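Local coordinates for NYN domain-containing protein (Vibrio parahaemolyticus, PDB 2QIP) that is of unknown function but belongs to the NYN family of PIN-like domains and may act as an RNA nuclease, at residues W94-G97 and I98-A102; S122-V125 and E126-Q130; R143-S146 and Q147-D151. One frame throughout, in Å; residues are numbered along the deposited sequence.

Interaction 1. Residues W94-G97 and I98-A102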
loop_
_atom_site.group_PDB
_atom_site.type_symbol
_atom_site.label_atom_id
_atom_site.label_comp_id
_atom_site.label_asym_id
_atom_site.label_seq_id
_atom_site.Cartn_x
_atom_site.Cartn_y
_atom_site.Cartn_z
ATOM N N TRP A 94 -2.528 3.637 -6.550
ATOM C CA TRP A 94 -2.863 2.219 -6.501
ATOM C C TRP A 94 -1.932 1.425 -5.569
ATOM O O TRP A 94 -1.921 0.199 -5.605
ATOM C CB TRP A 94 -2.787 1.625 -7.910
ATOM C CG TRP A 94 -4.091 1.332 -8.594
ATOM C CD1 TRP A 94 -4.561 1.905 -9.756
ATOM C CD2 TRP A 94 -5.058 0.351 -8.211
ATOM N NE1 TRP A 94 -5.771 1.357 -10.092
ATOM C CE2 TRP A 94 -6.099 0.390 -9.172
ATOM C CE3 TRP A 94 -5.154 -0.563 -7.143
ATOM C CZ2 TRP A 94 -7.202 -0.471 -9.108
ATOM C CZ3 TRP A 94 -6.251 -1.407 -7.076
ATOM C CH2 TRP A 94 -7.273 -1.349 -8.049
ATOM N N ASP A 95 -1.152 2.096 -4.730
ATOM C CA ASP A 95 -0.180 1.363 -3.919
ATOM C C ASP A 95 -0.806 0.327 -2.995
ATOM O O ASP A 95 -0.263 -0.766 -2.839
ATOM C CB ASP A 95 0.736 2.301 -3.127
ATOM C CG ASP A 95 1.658 3.131 -4.027
ATOM O OD1 ASP A 95 1.498 3.119 -5.269
ATOM O OD2 ASP A 95 2.567 3.798 -3.461
ATOM N N VAL A 96 -1.901 0.684 -2.325
ATOM C CA VAL A 96 -2.542 -0.275 -1.425
ATOM C C VAL A 96 -3.006 -1.512 -2.221
ATOM O O VAL A 96 -2.726 -2.647 -1.839
ATOM C CB VAL A 96 -3.722 0.341 -0.604
ATOM C CG1 VAL A 96 -4.496 -0.765 0.129
ATOM C CG2 VAL A 96 -3.183 1.389 0.403
ATOM N N GLY A 97 -3.692 -1.302 -3.345
ATOM C CA GLY A 97 -4.244 -2.449 -4.055
ATOM C C GLY A 97 -3.187 -3.324 -4.723
ATOM O O GLY A 97 -3.307 -4.553 -4.748
ATOM N N ILE A 98 -2.131 -2.702 -5.245
ATOM C CA ILE A 98 -1.007 -3.454 -5.814
ATOM C C ILE A 98 -0.299 -4.272 -4.726
ATOM O O ILE A 98 0.036 -5.452 -4.945
ATOM C CB ILE A 98 -0.037 -2.494 -6.566
ATOM C CG1 ILE A 98 -0.709 -2.026 -7.872
ATOM C CG2 ILE A 98 1.313 -3.182 -6.886
ATOM C CD1 ILE A 98 0.057 -0.907 -8.620
ATOM N N THR A 99 -0.115 -3.668 -3.546
ATOM C CA THR A 99 0.493 -4.368 -2.429
ATOM C C THR A 99 -0.338 -5.589 -2.045
ATOM O O THR A 99 0.208 -6.690 -1.876
ATOM C CB THR A 99 0.709 -3.427 -1.240
ATOM O OG1 THR A 99 1.586 -2.377 -1.656
ATOM C CG2 THR A 99 1.336 -4.135 -0.042
ATOM N N LEU A 100 -1.655 -5.403 -1.903
ATOM C CA LEU A 100 -2.534 -6.532 -1.543
ATOM C C LEU A 100 -2.415 -7.682 -2.553
ATOM O O LEU A 100 -2.277 -8.851 -2.178
ATOM C CB LEU A 100 -3.984 -6.067 -1.494
ATOM C CG LEU A 100 -4.349 -5.173 -0.321
ATOM C CD1 LEU A 100 -5.745 -4.621 -0.572
ATOM C CD2 LEU A 100 -4.279 -5.914 1.001
ATOM N N ASP A 101 -2.501 -7.345 -3.834
ATOM C CA ASP A 101 -2.527 -8.372 -4.875
ATOM C C ASP A 101 -1.167 -9.048 -5.064
ATOM O O ASP A 101 -1.118 -10.259 -5.343
ATOM C CB ASP A 101 -3.011 -7.768 -6.206
ATOM C CG ASP A 101 -4.510 -7.510 -6.237
ATOM O OD1 ASP A 101 -5.244 -7.938 -5.303
ATOM O OD2 ASP A 101 -4.947 -6.890 -7.243
ATOM N N ALA A 102 -0.081 -8.284 -4.941
ATOM C CA ALA A 102 1.243 -8.848 -5.158
ATOM C C ALA A 102 1.543 -9.881 -4.072
ATOM O O ALA A 102 2.068 -10.953 -4.360
ATOM C CB ALA A 102 2.291 -7.759 -5.158
#

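Interaction 2. Residues S122-V125 and E126-Q130. With EDO (1,2-ethanediol), chain E; EDO (1,2-ethanediol), chain D.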
loop_
_atom_site.group_PDB
_atom_site.type_symbol
_atom_site.label_atom_id
_atom_site.label_comp_id
_atom_site.label_asym_id
_atom_site.label_seq_id
_atom_site.Cartn_x
_atom_site.Cartn_y
_atom_site.Cartn_z
ATOM N N SER A 122 9.490 -0.707 -2.478
ATOM C CA SER A 122 10.643 -1.429 -1.931
ATOM C C SER A 122 10.222 -2.335 -0.780
ATOM O O SER A 122 10.743 -3.455 -0.653
ATOM C CB SER A 122 11.716 -0.456 -1.429
ATOM O OG SER A 122 12.139 0.341 -2.511
ATOM N N LEU A 123 9.303 -1.855 0.067
ATOM C CA LEU A 123 8.883 -2.678 1.196
ATOM C C LEU A 123 8.146 -3.928 0.734
ATOM O O LEU A 123 8.232 -4.997 1.371
ATOM C CB LEU A 123 8.015 -1.904 2.181
ATOM C CG LEU A 123 8.764 -1.016 3.191
ATOM C CD1 LEU A 123 9.462 0.156 2.514
ATOM C CD2 LEU A 123 7.809 -0.515 4.259
ATOM N N LEU A 124 7.427 -3.793 -0.374
ATOM C CA LEU A 124 6.691 -4.925 -0.944
ATOM C C LEU A 124 7.651 -5.948 -1.543
ATOM O O LEU A 124 7.497 -7.163 -1.324
ATOM C CB LEU A 124 5.698 -4.424 -1.998
ATOM C CG LEU A 124 5.084 -5.488 -2.917
ATOM C CD1 LEU A 124 4.256 -6.520 -2.133
ATOM C CD2 LEU A 124 4.263 -4.786 -4.008
ATOM N N VAL A 125 8.659 -5.465 -2.278
ATOM C CA VAL A 125 9.660 -6.363 -2.844
ATOM C C VAL A 125 10.332 -7.158 -1.714
ATOM O O VAL A 125 10.441 -8.396 -1.779
ATOM C CB VAL A 125 10.690 -5.558 -3.663
ATOM C CG1 VAL A 125 11.897 -6.416 -4.030
ATOM C CG2 VAL A 125 10.000 -4.930 -4.901
ATOM N N GLU A 126 10.773 -6.448 -0.679
ATOM C CA GLU A 126 11.427 -7.089 0.465
ATOM C C GLU A 126 10.510 -8.148 1.083
ATOM O O GLU A 126 10.961 -9.234 1.423
ATOM C CB GLU A 126 11.818 -6.042 1.509
ATOM C CG GLU A 126 12.359 -6.590 2.819
ATOM C CD GLU A 126 12.611 -5.480 3.824
ATOM O OE1 GLU A 126 11.632 -4.855 4.298
ATOM O OE2 GLU A 126 13.793 -5.225 4.107
ATOM N N ARG A 127 9.227 -7.838 1.247
ATOM C CA ARG A 127 8.319 -8.771 1.930
ATOM C C ARG A 127 8.082 -10.023 1.083
ATOM O O ARG A 127 7.969 -11.129 1.619
ATOM C CB ARG A 127 6.993 -8.093 2.260
ATOM C CG ARG A 127 6.223 -8.787 3.381
ATOM C CD ARG A 127 6.907 -8.683 4.747
ATOM N NE ARG A 127 7.169 -7.299 5.151
ATOM C CZ ARG A 127 6.387 -6.579 5.964
ATOM N NH1 ARG A 127 5.280 -7.090 6.465
ATOM N NH2 ARG A 127 6.687 -5.311 6.235
ATOM N N ILE A 128 7.984 -9.862 -0.237
ATOM C CA ILE A 128 7.859 -11.033 -1.114
ATOM C C ILE A 128 9.090 -11.944 -0.971
ATOM O O ILE A 128 8.976 -13.176 -0.871
ATOM C CB ILE A 128 7.713 -10.590 -2.577
ATOM C CG1 ILE A 128 6.344 -9.947 -2.795
ATOM C CG2 ILE A 128 7.894 -11.793 -3.522
ATOM C CD1 ILE A 128 6.228 -9.167 -4.120
ATOM N N GLN A 129 10.271 -11.332 -0.948
ATOM C CA GLN A 129 11.497 -12.112 -0.840
ATOM C C GLN A 129 11.598 -12.803 0.521
ATOM O O GLN A 129 11.986 -13.970 0.590
ATOM C CB GLN A 129 12.720 -11.222 -1.087
ATOM C CG GLN A 129 12.767 -10.685 -2.515
ATOM C CD GLN A 129 13.700 -9.512 -2.688
ATOM O OE1 GLN A 129 14.001 -8.796 -1.730
ATOM N NE2 GLN A 129 14.167 -9.302 -3.929
ATOM N N GLN A 130 11.245 -12.096 1.605
ATOM C CA GLN A 130 11.362 -12.666 2.976
ATOM C C GLN A 130 10.365 -13.790 3.210
ATOM O O GLN A 130 10.706 -14.893 3.677
ATOM C CB GLN A 130 11.136 -11.586 4.021
ATOM C CG GLN A 130 12.221 -10.537 4.097
ATOM C CD GLN A 130 11.826 -9.393 5.019
ATOM O OE1 GLN A 130 10.634 -9.059 5.165
ATOM N NE2 GLN A 130 12.826 -8.776 5.642
HETATM C C1 EDO E . 12.872 -2.014 2.110
HETATM O O1 EDO E . 12.590 -2.114 3.514
HETATM C C2 EDO E . 13.690 -0.750 1.908
HETATM O O2 EDO E . 14.940 -0.921 2.590
HETATM C C1 EDO D . 6.886 -10.629 7.703
HETATM O O1 EDO D . 6.759 -9.528 8.603
HETATM C C2 EDO D . 8.212 -11.353 7.837
HETATM O O2 EDO D . 9.025 -11.021 6.706
HETATM O O HOH W 1 9.020 -5.246 4.045
#

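Interaction 3. Residues R143-S146 and Q147-D151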
loop_
_atom_site.group_PDB
_atom_site.type_symbol
_atom_site.label_atom_id
_atom_site.label_comp_id
_atom_site.label_asym_id
_atom_site.label_seq_id
_atom_site.Cartn_x
_atom_site.Cartn_y
_atom_site.Cartn_z
ATOM N N ARG A 143 15.632 7.158 -14.832
ATOM C CA ARG A 143 15.874 8.491 -14.265
ATOM C C ARG A 143 14.773 8.919 -13.272
ATOM O O ARG A 143 14.894 9.932 -12.588
ATOM C CB ARG A 143 16.144 9.530 -15.379
ATOM C CG ARG A 143 14.934 9.914 -16.210
ATOM C CD ARG A 143 15.284 10.830 -17.412
ATOM N NE ARG A 143 15.629 10.090 -18.634
ATOM C CZ ARG A 143 16.871 9.913 -19.091
ATOM N NH1 ARG A 143 17.082 9.236 -20.218
ATOM N NH2 ARG A 143 17.910 10.414 -18.429
ATOM N N LEU A 144 13.721 8.110 -13.152
ATOM C CA LEU A 144 12.597 8.424 -12.268
ATOM C C LEU A 144 12.251 7.282 -11.325
ATOM O O LEU A 144 11.245 7.353 -10.620
ATOM C CB LEU A 144 11.369 8.850 -13.088
ATOM C CG LEU A 144 11.569 10.170 -13.866
ATOM C CD1 LEU A 144 10.438 10.408 -14.859
ATOM C CD2 LEU A 144 11.716 11.360 -12.912
ATOM N N THR A 145 13.101 6.259 -11.311
ATOM C CA THR A 145 12.914 5.090 -10.445
ATOM C C THR A 145 13.802 5.180 -9.219
ATOM O O THR A 145 14.995 5.506 -9.310
ATOM C CB THR A 145 13.223 3.787 -11.198
ATOM O OG1 THR A 145 12.270 3.635 -12.253
ATOM C CG2 THR A 145 13.121 2.558 -10.295
ATOM N N SER A 146 13.218 4.884 -8.064
ATOM C CA SER A 146 13.969 4.893 -6.819
ATOM C C SER A 146 15.139 3.938 -6.847
ATOM O O SER A 146 14.943 2.763 -7.165
ATOM C CB SER A 146 13.033 4.446 -5.714
ATOM O OG SER A 146 13.734 4.248 -4.511
ATOM N N GLN A 147 16.328 4.392 -6.439
ATOM C CA GLN A 147 17.490 3.501 -6.383
ATOM C C GLN A 147 17.284 2.378 -5.358
ATOM O O GLN A 147 17.799 1.259 -5.523
ATOM C CB GLN A 147 18.809 4.262 -6.092
ATOM C CG GLN A 147 20.041 3.403 -6.305
ATOM C CD GLN A 147 20.192 2.937 -7.752
ATOM O OE1 GLN A 147 19.995 3.716 -8.691
ATOM N NE2 GLN A 147 20.536 1.667 -7.937
ATOM N N THR A 148 16.518 2.672 -4.307
ATOM C CA THR A 148 16.256 1.668 -3.275
ATOM C C THR A 148 15.451 0.520 -3.866
ATOM O O THR A 148 15.726 -0.638 -3.577
ATOM C CB THR A 148 15.498 2.320 -2.109
ATOM O OG1 THR A 148 16.262 3.450 -1.635
ATOM C CG2 THR A 148 15.245 1.352 -0.977
ATOM N N LEU A 149 14.470 0.853 -4.706
ATOM C CA LEU A 149 13.675 -0.172 -5.379
ATOM C C LEU A 149 14.525 -0.999 -6.344
ATOM O O LEU A 149 14.426 -2.234 -6.359
ATOM C CB LEU A 149 12.507 0.486 -6.128
ATOM C CG LEU A 149 11.550 -0.443 -6.892
ATOM C CD1 LEU A 149 10.876 -1.391 -5.940
ATOM C CD2 LEU A 149 10.495 0.355 -7.639
ATOM N N ILE A 150 15.384 -0.329 -7.117
ATOM C CA ILE A 150 16.286 -1.026 -8.048
ATOM C C ILE A 150 17.178 -2.003 -7.285
ATOM O O ILE A 150 17.330 -3.157 -7.687
ATOM C CB ILE A 150 17.150 -0.003 -8.845
ATOM C CG1 ILE A 150 16.260 0.791 -9.810
ATOM C CG2 ILE A 150 18.266 -0.713 -9.627
ATOM C CD1 ILE A 150 16.962 1.963 -10.474
ATOM N N ASP A 151 17.714 -1.562 -6.149
ATOM C CA ASP A 151 18.651 -2.390 -5.384
ATOM C C ASP A 151 17.947 -3.545 -4.669
ATOM O O ASP A 151 18.544 -4.598 -4.462
ATOM C CB ASP A 151 19.385 -1.516 -4.367
ATOM C CG ASP A 151 20.388 -0.560 -5.033
ATOM O OD1 ASP A 151 20.683 -0.723 -6.239
ATOM O OD2 ASP A 151 20.871 0.356 -4.349
#

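Interaction 1. Residues W94-G97 and I98-A102
Thr99 turns its hydroxyl back onto the carbonyl oxygen of Asp95, one helical turn earlier. The first torsion sets OG1 beside its own backbone N (chi1 -61°), and from there OG1 reaches Asp95 O at 2.7 Å. Asp95 O also accepts from Thr99 N at 3.0 Å; the two donors come from opposite faces of the carbonyl plane, so two bonds grip one oxygen and the hydroxyl is held in the first turn of the helix.

Trp94 occupies the N-cap position. Trp94 O accepts from Ile98 N at 2.9 Å in a nearly straight bond, while CD1 of Ile98 folds back to 3.9 Å from Trp94 CB. The indole brings its edge, in plane, to Gly97 CA; Gly97, with no side chain, lets the ring come in close. On another side of the helix Val96 and Leu100 run side by side, with Val96 CG1 4.1 Å from Leu100 CD1.

Tyr54 meets the Trp94 ring edge-to-face, and Trp94 NE1 bonds to Ala55 O, both residues in strand 46-55. Ile98 and Ala102 face strand 10-17, whereas Val96, Thr99 and Leu100 pack against helix 95-105 of the second subunit.

Interaction 2. Residues S122-V125 and E126-Q130
With CG anti to the backbone N (chi1 166°), Leu124 sends its end along the helix toward Ile128. The two side chains cross obliquely, and their CD1 atoms, Leu124 CD1 and Ile128 CD1, meet at 3.9 Å. Val125 and Gln129 instead lie alongside each other: the extended Gln129 chain carries NE2 to 3.7 Å from Val125 CG1, while its amide N-H groups are used by Asp154 and the carbonyl of Cys152.

On the polar side, the Arg127 chain doubles back and brings its guanidinium beside the preceding turn. A water at the in-plane edge of that group accepts from Arg127 NE at 3.0 Å. The same water donates to Leu123 O and, at 2.7 Å, to Glu126 OE1, bridging arginine, glutamate and backbone. Glu126 OE1 also accepts from O1 of an ethanediol molecule, probably from the crystallisation liquor. Arg127 NH1 makes salt bridges to Glu104 and Asp101 of the second subunit, which should help fix the far end of the arginine.

Helix 122-132 is the crossover helix of the beta-alpha-beta unit between strands 111-115 and 135-140. Val125 and Ile128 rest on Val136 of the second strand, Leu124 and Ile128 touch helix 95-105, and Ser122 and Val125 meet helix 147-152.

Interaction 3. Residues R143-S146 and Q147-D151
Ser146 holds its hydroxyl over the start of helix 147-152, with OG anti to the backbone N (chi1 172°) and turned toward the amides of the first turn. Two capping bonds result, both weak: Thr148 N reaches Ser146 OG at 3.2 Å with a strongly bent N-H...O angle of 128°, and Leu149 N lies 3.5 Å from the same Ser146 OG but points at it much more directly. The serine carbonyl does firmer work: Ser146 O accepts from Ile150 N at 3.1 Å, in the carbonyl plane.

Thr145 and Ile150 cross at about a right angle. The methyl CG2 of Thr145 sits against the flank of the isoleucine, 3.6 Å from Ile150 CG1, while Thr145 OG1 bonds to Val141 O. Leu149 points its CB back toward the cap, 4.0 Å from Ser146 CB.

This is a serine N-cap, placed at the end of the loop that follows strand 135-140 of the parallel sheet, where the chain enters the short helix leading to strand 155-158. Thr145 and Ile150 both lean on Phe156 of that strand, and Leu149 packs on Ser122 and Val125 of helix 122-132.

Across the first turn, Gln147 bends at chi2 (63°) and Gln147 NE2 donates to Asp151 OD1 at 2.9 Å. The aspartate oxygen lies close to the amide plane, but the donor stands above the carboxylate plane. The other end of that amide, Gln147 OE1, accepts from Arg86 of the second subunit. Gln84 of the second subunit meets Ser146 OG with its carbonyl O, Gln147 N with OE1 and Thr148 OG1 with its backbone N.

Along the chain the three contacts follow in series; none nests in or crosses another, and each is local to one helix or its start. Interaction 1 forms the first turns of helix 95-105, before strand 111-115. Interaction 2 follows on helix 122-132, after that strand, and interaction 3 starts helix 147-152 after strand 135-140. Neighbours touch: Ala102 CB of interaction 1 lies 3.7 Å from Leu124 CD2 of interaction 2, and Val125 CG2 of interaction 2 lies 3.8 Å from Leu149 CD1 of interaction 3. Interactions 1 and 3 do not touch, their nearest atoms being about 10 Å apart; helix 122-132 links them. All three also meet the second subunit.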